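Local structure of 5-formyltetrahydrofolate cyclo-ligase family protein (Bacillus anthracis, 2JCB) at residues 128-139 against 161-172. The protein probably catalyses the ATP- and magnesium-dependent cyclisation of 5-formyltetrahydrofolate to 5,10-methenyltetrahydrofolate in folate metabolism. Sequence-based numbering, arbitrary orientation.
Sequences DLQIVPGVAYTE and KTLSLAYSFQMV
The Y137 ring is set obliquely against S164 and A166: its CE1 sits 3.5 Å from S164 CB, while CE2, across the ring from CE1, rests 3.7 Å from A166 CB. With CG anti to the carbonyl carbon (chi1 -54°), the ring leans back along 161-172 and brings OH to water 3, which lies in the ring plane and within hydrogen-bonding distance of G134 O and L165 O. Q170 runs alongside, its amide turned 56° from the ring. Its NE2 donates to V135 O from above the carbonyl plane, and OE1 takes the N-H of Y167. Upstream, 129-131 and 161-165 are neighbouring parallel strands in the mixed sheet of this Rossmann-like fold, laddered from D128 O to V132 N. L129, I131 and L163 share one face, where I131 CG2 meets L165 CD1 at 3.9 Å. Where the strands part, S164 OG donates to V132 O; water 2 takes the N-H of L165 and lies within hydrogen-bonding distance of that same oxygen. Two residues out of step with the first ladder, Y137 bridges M171 through Y137 N to Q170 O and V172 N to Y137 O. The doubly bent M171 chain returns its CE to within 3.4 Å of T138 C.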
ATOM      1  N   ASP A 128       2.652  13.910   2.594  1.00 29.46           N
ATOM      2  CA  ASP A 128       1.289  14.431   2.351  1.00 28.82           C
ATOM      3  C   ASP A 128       0.258  13.322   2.134  1.00 30.06           C
ATOM      4  O   ASP A 128      -0.890  13.393   2.660  1.00 30.79           O
ATOM      5  CB  ASP A 128       1.300  15.436   1.205  1.00 28.17           C
ATOM      6  CG  ASP A 128       2.204  16.593   1.470  1.00 30.62           C
ATOM      7  OD1 ASP A 128       2.147  17.180   2.589  1.00 31.02           O
ATOM      8  OD2 ASP A 128       2.978  16.943   0.557  1.00 32.85           O
ATOM      9  N   LEU A 129       0.696  12.270   1.449  1.00 29.02           N
ATOM     10  CA  LEU A 129      -0.155  11.156   1.101  1.00 28.65           C
ATOM     11  C   LEU A 129       0.610   9.855   1.255  1.00 29.12           C
ATOM     12  O   LEU A 129       1.739   9.737   0.761  1.00 31.83           O
ATOM     13  CB  LEU A 129      -0.564  11.345  -0.365  1.00 29.04           C
ATOM     14  CG  LEU A 129      -1.408  10.221  -0.996  1.00 29.12           C
ATOM     15  CD1 LEU A 129      -2.793  10.134  -0.270  1.00 30.36           C
ATOM     16  CD2 LEU A 129      -1.526  10.422  -2.538  1.00 30.03           C
ATOM     17  N   GLN A 130      -0.014   8.891   1.912  1.00 27.63           N
ATOM     18  CA  GLN A 130       0.512   7.520   1.975  1.00 27.07           C
ATOM     19  C   GLN A 130      -0.376   6.614   1.167  1.00 29.34           C
ATOM     20  O   GLN A 130      -1.561   6.532   1.459  1.00 29.79           O
ATOM     21  CB  GLN A 130       0.552   7.037   3.413  1.00 27.09           C
ATOM     22  CG  GLN A 130       1.759   7.682   4.162  1.00 26.88           C
ATOM     23  CD  GLN A 130       3.117   6.940   3.843  1.00 27.55           C
ATOM     24  OE1 GLN A 130       3.198   6.145   2.939  1.00 31.28           O
ATOM     25  NE2 GLN A 130       4.156   7.245   4.635  1.00 28.03           N
ATOM     26  N   ILE A 131       0.236   5.970   0.175  1.00 28.02           N
ATOM     27  CA  ILE A 131      -0.452   4.991  -0.659  1.00 30.07           C
ATOM     28  C   ILE A 131      -0.194   3.660   0.089  1.00 29.01           C
ATOM     29  O   ILE A 131       0.952   3.143   0.042  1.00 28.61           O
ATOM     30  CB  ILE A 131       0.057   5.066  -2.096  1.00 29.21           C
ATOM     31  CG1 ILE A 131      -0.363   6.465  -2.664  1.00 30.83           C
ATOM     32  CG2 ILE A 131      -0.534   3.922  -2.884  1.00 30.50           C
ATOM     33  CD1 ILE A 131       0.177   6.774  -4.063  1.00 33.67           C
ATOM     34  N   VAL A 132      -1.223   3.045   0.689  1.00 29.78           N
ATOM     35  CA  VAL A 132      -1.003   1.988   1.668  1.00 30.13           C
ATOM     36  C   VAL A 132      -1.233   0.663   0.958  1.00 30.44           C
ATOM     37  O   VAL A 132      -2.227   0.527   0.309  1.00 29.43           O
ATOM     38  CB  VAL A 132      -1.954   2.195   2.870  1.00 29.30           C
ATOM     39  CG1 VAL A 132      -1.975   0.927   3.806  1.00 26.30           C
ATOM     40  CG2 VAL A 132      -1.606   3.522   3.616  1.00 27.64           C
ATOM     41  N   PRO A 133      -0.257  -0.270   0.981  1.00 31.19           N
ATOM     42  CA  PRO A 133      -0.482  -1.606   0.360  1.00 31.21           C
ATOM     43  C   PRO A 133      -1.360  -2.533   1.175  1.00 31.32           C
ATOM     44  O   PRO A 133      -1.665  -2.253   2.314  1.00 30.87           O
ATOM     45  CB  PRO A 133       0.945  -2.192   0.308  1.00 31.33           C
ATOM     46  CG  PRO A 133       1.535  -1.662   1.617  1.00 33.31           C
ATOM     47  CD  PRO A 133       1.061  -0.186   1.630  1.00 33.36           C
ATOM     48  N   GLY A 134      -1.753  -3.667   0.624  1.00 30.37           N
ATOM     49  CA  GLY A 134      -2.667  -4.476   1.388  1.00 29.92           C
ATOM     50  C   GLY A 134      -3.185  -5.580   0.556  1.00 31.15           C
ATOM     51  O   GLY A 134      -2.953  -5.558  -0.664  1.00 33.19           O
ATOM     52  N   VAL A 135      -3.828  -6.514   1.248  1.00 29.25           N
ATOM     53  CA  VAL A 135      -4.396  -7.727   0.645  1.00 27.26           C
ATOM     54  C   VAL A 135      -5.906  -7.572   0.429  1.00 28.88           C
ATOM     55  O   VAL A 135      -6.406  -7.800  -0.668  1.00 28.58           O
ATOM     56  CB  VAL A 135      -4.018  -9.047   1.405  1.00 30.05           C
ATOM     57  CG1 VAL A 135      -4.641 -10.215   0.731  1.00 28.52           C
ATOM     58  CG2 VAL A 135      -2.511  -9.201   1.413  1.00 30.01           C
ATOM     59  N   ALA A 136      -6.657  -7.318   1.494  1.00 27.51           N
ATOM     60  CA  ALA A 136      -8.124  -7.278   1.327  1.00 28.11           C
ATOM     61  C   ALA A 136      -8.695  -6.076   2.039  1.00 28.71           C
ATOM     62  O   ALA A 136      -8.099  -5.570   3.007  1.00 30.11           O
ATOM     63  CB  ALA A 136      -8.739  -8.510   1.880  1.00 26.33           C
ATOM     64  N   TYR A 137      -9.843  -5.586   1.553  1.00 29.26           N
ATOM     65  CA  TYR A 137     -10.432  -4.382   2.141  1.00 29.30           C
ATOM     66  C   TYR A 137     -11.939  -4.497   2.198  1.00 30.25           C
ATOM     67  O   TYR A 137     -12.532  -5.275   1.440  1.00 27.47           O
ATOM     68  CB  TYR A 137     -10.092  -3.160   1.284  1.00 29.97           C
ATOM     69  CG  TYR A 137      -8.602  -2.912   0.976  1.00 30.32           C
ATOM     70  CD1 TYR A 137      -7.848  -2.068   1.778  1.00 33.53           C
ATOM     71  CD2 TYR A 137      -7.989  -3.548  -0.103  1.00 29.78           C
ATOM     72  CE1 TYR A 137      -6.464  -1.887   1.484  1.00 29.56           C
ATOM     73  CE2 TYR A 137      -6.650  -3.376  -0.415  1.00 33.59           C
ATOM     74  CZ  TYR A 137      -5.905  -2.526   0.378  1.00 30.81           C
ATOM     75  OH  TYR A 137      -4.559  -2.379   0.063  1.00 35.35           O
ATOM     76  N   THR A 138     -12.551  -3.691   3.053  1.00 31.01           N
ATOM     77  CA  THR A 138     -14.021  -3.527   3.002  1.00 31.32           C
ATOM     78  C   THR A 138     -14.370  -2.107   2.544  1.00 32.04           C
ATOM     79  O   THR A 138     -13.490  -1.235   2.480  1.00 30.47           O
ATOM     80  CB  THR A 138     -14.688  -3.797   4.342  1.00 30.31           C
ATOM     81  OG1 THR A 138     -14.369  -2.731   5.246  1.00 30.48           O
ATOM     82  CG2 THR A 138     -14.215  -5.126   4.867  1.00 30.54           C
ATOM     83  N   GLU A 139     -15.668  -1.907   2.270  1.00 34.74           N
ATOM     84  CA  GLU A 139     -16.254  -0.607   1.883  1.00 36.88           C
ATOM     85  C   GLU A 139     -15.958   0.435   2.940  1.00 36.67           C
ATOM     86  O   GLU A 139     -15.839   1.632   2.631  1.00 37.52           O
ATOM     87  CB  GLU A 139     -17.790  -0.717   1.708  1.00 36.58           C
ATOM     88  CG  GLU A 139     -18.568  -1.201   2.960  1.00 38.13           C
ATOM     89  CD  GLU A 139     -20.098  -0.928   2.980  1.00 39.91           C
ATOM     90  OE1 GLU A 139     -20.710  -0.670   1.916  1.00 43.32           O
ATOM     91  OE2 GLU A 139     -20.690  -1.006   4.095  1.00 44.66           O
ATOM     92  N   LYS A 161      -2.986  12.108   4.705  1.00 30.38           N
ATOM     93  CA  LYS A 161      -4.006  11.417   3.917  1.00 30.11           C
ATOM     94  C   LYS A 161      -3.572  10.005   3.541  1.00 29.94           C
ATOM     95  O   LYS A 161      -2.403   9.805   3.260  1.00 31.47           O
ATOM     96  CB  LYS A 161      -4.302  12.238   2.668  1.00 29.35           C
ATOM     97  CG  LYS A 161      -4.939  13.626   3.034  1.00 31.38           C
ATOM     98  CD  LYS A 161      -5.029  14.482   1.801  1.00 33.61           C
ATOM     99  CE  LYS A 161      -5.052  15.952   2.211  1.00 38.25           C
ATOM    100  NZ  LYS A 161      -6.460  16.338   2.462  1.00 39.99           N
ATOM    101  N   THR A 162      -4.507   9.061   3.501  1.00 29.77           N
ATOM    102  CA  THR A 162      -4.214   7.682   3.117  1.00 29.75           C
ATOM    103  C   THR A 162      -5.115   7.220   1.990  1.00 30.53           C
ATOM    104  O   THR A 162      -6.294   7.604   1.917  1.00 32.24           O
ATOM    105  CB  THR A 162      -4.394   6.667   4.272  1.00 30.46           C
ATOM    106  OG1 THR A 162      -5.723   6.711   4.806  1.00 30.32           O
ATOM    107  CG2 THR A 162      -3.410   6.960   5.382  1.00 31.75           C
ATOM    108  N   LEU A 163      -4.578   6.390   1.120  1.00 30.38           N
ATOM    109  CA  LEU A 163      -5.424   5.696   0.165  1.00 29.73           C
ATOM    110  C   LEU A 163      -4.766   4.410  -0.186  1.00 29.61           C
ATOM    111  O   LEU A 163      -3.575   4.276  -0.084  1.00 30.27           O
ATOM    112  CB  LEU A 163      -5.746   6.532  -1.102  1.00 31.61           C
ATOM    113  CG  LEU A 163      -4.712   6.843  -2.144  1.00 32.24           C
ATOM    114  CD1 LEU A 163      -4.473   5.590  -3.144  1.00 29.92           C
ATOM    115  CD2 LEU A 163      -5.142   8.118  -2.910  1.00 31.53           C
ATOM    116  N   SER A 164      -5.588   3.460  -0.618  1.00 28.59           N
ATOM    117  CA  SER A 164      -5.107   2.166  -1.097  1.00 30.23           C
ATOM    118  C   SER A 164      -5.593   1.950  -2.495  1.00 29.20           C
ATOM    119  O   SER A 164      -6.643   2.476  -2.888  1.00 30.19           O
ATOM    120  CB  SER A 164      -5.545   1.031  -0.194  1.00 28.45           C
ATOM    121  OG  SER A 164      -4.956   1.101   1.100  1.00 29.17           O
ATOM    122  N   LEU A 165      -4.764   1.251  -3.274  1.00 28.63           N
ATOM    123  CA  LEU A 165      -5.079   0.812  -4.633  1.00 29.83           C
ATOM    124  C   LEU A 165      -5.407  -0.680  -4.586  1.00 30.26           C
ATOM    125  O   LEU A 165      -4.650  -1.436  -3.977  1.00 31.15           O
ATOM    126  CB  LEU A 165      -3.868   1.089  -5.538  1.00 29.58           C
ATOM    127  CG  LEU A 165      -3.310   2.510  -5.459  1.00 32.02           C
ATOM    128  CD1 LEU A 165      -1.990   2.762  -6.273  1.00 33.49           C
ATOM    129  CD2 LEU A 165      -4.391   3.500  -5.920  1.00 30.87           C
ATOM    130  N   ALA A 166      -6.499  -1.132  -5.230  1.00 28.90           N
ATOM    131  CA  ALA A 166      -6.925  -2.498  -5.140  1.00 28.65           C
ATOM    132  C   ALA A 166      -7.677  -2.935  -6.371  1.00 29.10           C
ATOM    133  O   ALA A 166      -8.428  -2.161  -6.933  1.00 28.64           O
ATOM    134  CB  ALA A 166      -7.761  -2.702  -3.906  1.00 28.34           C
ATOM    135  N   TYR A 167      -7.481  -4.184  -6.781  1.00 27.95           N
ATOM    136  CA  TYR A 167      -8.363  -4.765  -7.766  1.00 28.02           C
ATOM    137  C   TYR A 167      -9.698  -4.990  -7.030  1.00 27.45           C
ATOM    138  O   TYR A 167      -9.748  -5.218  -5.799  1.00 27.37           O
ATOM    139  CB  TYR A 167      -7.835  -6.129  -8.203  1.00 29.71           C
ATOM    140  CG  TYR A 167      -6.431  -6.088  -8.706  1.00 26.30           C
ATOM    141  CD1 TYR A 167      -6.150  -5.504  -9.945  1.00 29.66           C
ATOM    142  CD2 TYR A 167      -5.375  -6.720  -8.008  1.00 27.32           C
ATOM    143  CE1 TYR A 167      -4.869  -5.488 -10.438  1.00 31.07           C
ATOM    144  CE2 TYR A 167      -4.060  -6.724  -8.525  1.00 30.44           C
ATOM    145  CZ  TYR A 167      -3.829  -6.095  -9.747  1.00 30.66           C
ATOM    146  OH  TYR A 167      -2.570  -6.004 -10.363  1.00 29.47           O
ATOM    147  N   SER A 168     -10.787  -4.890  -7.778  1.00 29.30           N
ATOM    148  CA  SER A 168     -12.097  -5.039  -7.165  1.00 29.38           C
ATOM    149  C   SER A 168     -12.310  -6.376  -6.429  1.00 29.64           C
ATOM    150  O   SER A 168     -13.047  -6.416  -5.446  1.00 30.35           O
ATOM    151  CB  SER A 168     -13.221  -4.715  -8.164  1.00 30.47           C
ATOM    152  OG  SER A 168     -13.299  -5.695  -9.140  1.00 32.43           O
ATOM    153  N   PHE A 169     -11.661  -7.454  -6.885  1.00 30.05           N
ATOM    154  CA  PHE A 169     -11.727  -8.735  -6.199  1.00 30.31           C
ATOM    155  C   PHE A 169     -11.004  -8.738  -4.827  1.00 29.93           C
ATOM    156  O   PHE A 169     -11.140  -9.692  -4.069  1.00 31.04           O
ATOM    157  CB  PHE A 169     -11.212  -9.885  -7.083  1.00 30.74           C
ATOM    158  CG  PHE A 169      -9.703  -9.895  -7.253  1.00 31.83           C
ATOM    159  CD1 PHE A 169      -8.874 -10.405  -6.237  1.00 33.13           C
ATOM    160  CD2 PHE A 169      -9.107  -9.414  -8.431  1.00 34.19           C
ATOM    161  CE1 PHE A 169      -7.507 -10.456  -6.367  1.00 31.68           C
ATOM    162  CE2 PHE A 169      -7.706  -9.453  -8.575  1.00 33.25           C
ATOM    163  CZ  PHE A 169      -6.905  -9.950  -7.518  1.00 30.81           C
ATOM    164  N   GLN A 170     -10.220  -7.706  -4.530  1.00 29.00           N
ATOM    165  CA  GLN A 170      -9.651  -7.566  -3.195  1.00 27.47           C
ATOM    166  C   GLN A 170     -10.638  -6.979  -2.228  1.00 29.71           C
ATOM    167  O   GLN A 170     -10.406  -7.007  -1.017  1.00 29.31           O
ATOM    168  CB  GLN A 170      -8.426  -6.656  -3.261  1.00 26.51           C
ATOM    169  CG  GLN A 170      -7.214  -7.283  -3.926  1.00 25.93           C
ATOM    170  CD  GLN A 170      -6.053  -6.291  -4.020  1.00 27.35           C
ATOM    171  OE1 GLN A 170      -5.772  -5.720  -5.055  1.00 31.79           O
ATOM    172  NE2 GLN A 170      -5.326  -6.151  -2.899  1.00 26.59           N
ATOM    173  N   MET A 171     -11.756  -6.467  -2.751  1.00 31.05           N
ATOM    174  CA  MET A 171     -12.866  -6.014  -1.886  1.00 32.97           C
ATOM    175  C   MET A 171     -13.679  -7.166  -1.332  1.00 32.60           C
ATOM    176  O   MET A 171     -14.131  -8.079  -2.069  1.00 32.40           O
ATOM    177  CB  MET A 171     -13.766  -5.023  -2.648  1.00 34.08           C
ATOM    178  CG  MET A 171     -13.042  -3.818  -3.220  1.00 34.14           C
ATOM    179  SD  MET A 171     -12.173  -2.827  -1.979  1.00 34.77           S
ATOM    180  CE  MET A 171     -13.378  -2.613  -0.653  1.00 31.06           C
ATOM    181  N   VAL A 172     -13.858  -7.168  -0.011  1.00 32.22           N
ATOM    182  CA  VAL A 172     -14.643  -8.242   0.621  1.00 31.06           C
ATOM    183  C   VAL A 172     -15.737  -7.702   1.531  1.00 32.05           C
ATOM    184  O   VAL A 172     -15.717  -6.563   1.948  1.00 31.82           O
ATOM    185  CB  VAL A 172     -13.779  -9.316   1.375  1.00 31.49           C
ATOM    186  CG1 VAL A 172     -12.697  -9.922   0.461  1.00 29.95           C
ATOM    187  CG2 VAL A 172     -13.172  -8.733   2.638  1.00 32.12           C
TER
HETATM  188  O   HOH W   1      -1.911  15.050   4.213  1.00 29.66           O
HETATM  189  O   HOH W   2      -2.489  -0.115  -2.205  1.00 15.79           O
HETATM  190  O   HOH W   3      -3.876  -3.297  -2.410  1.00 19.86           O
HETATM  191  O   HOH W   4     -17.143  -4.248   1.738  1.00 26.46           O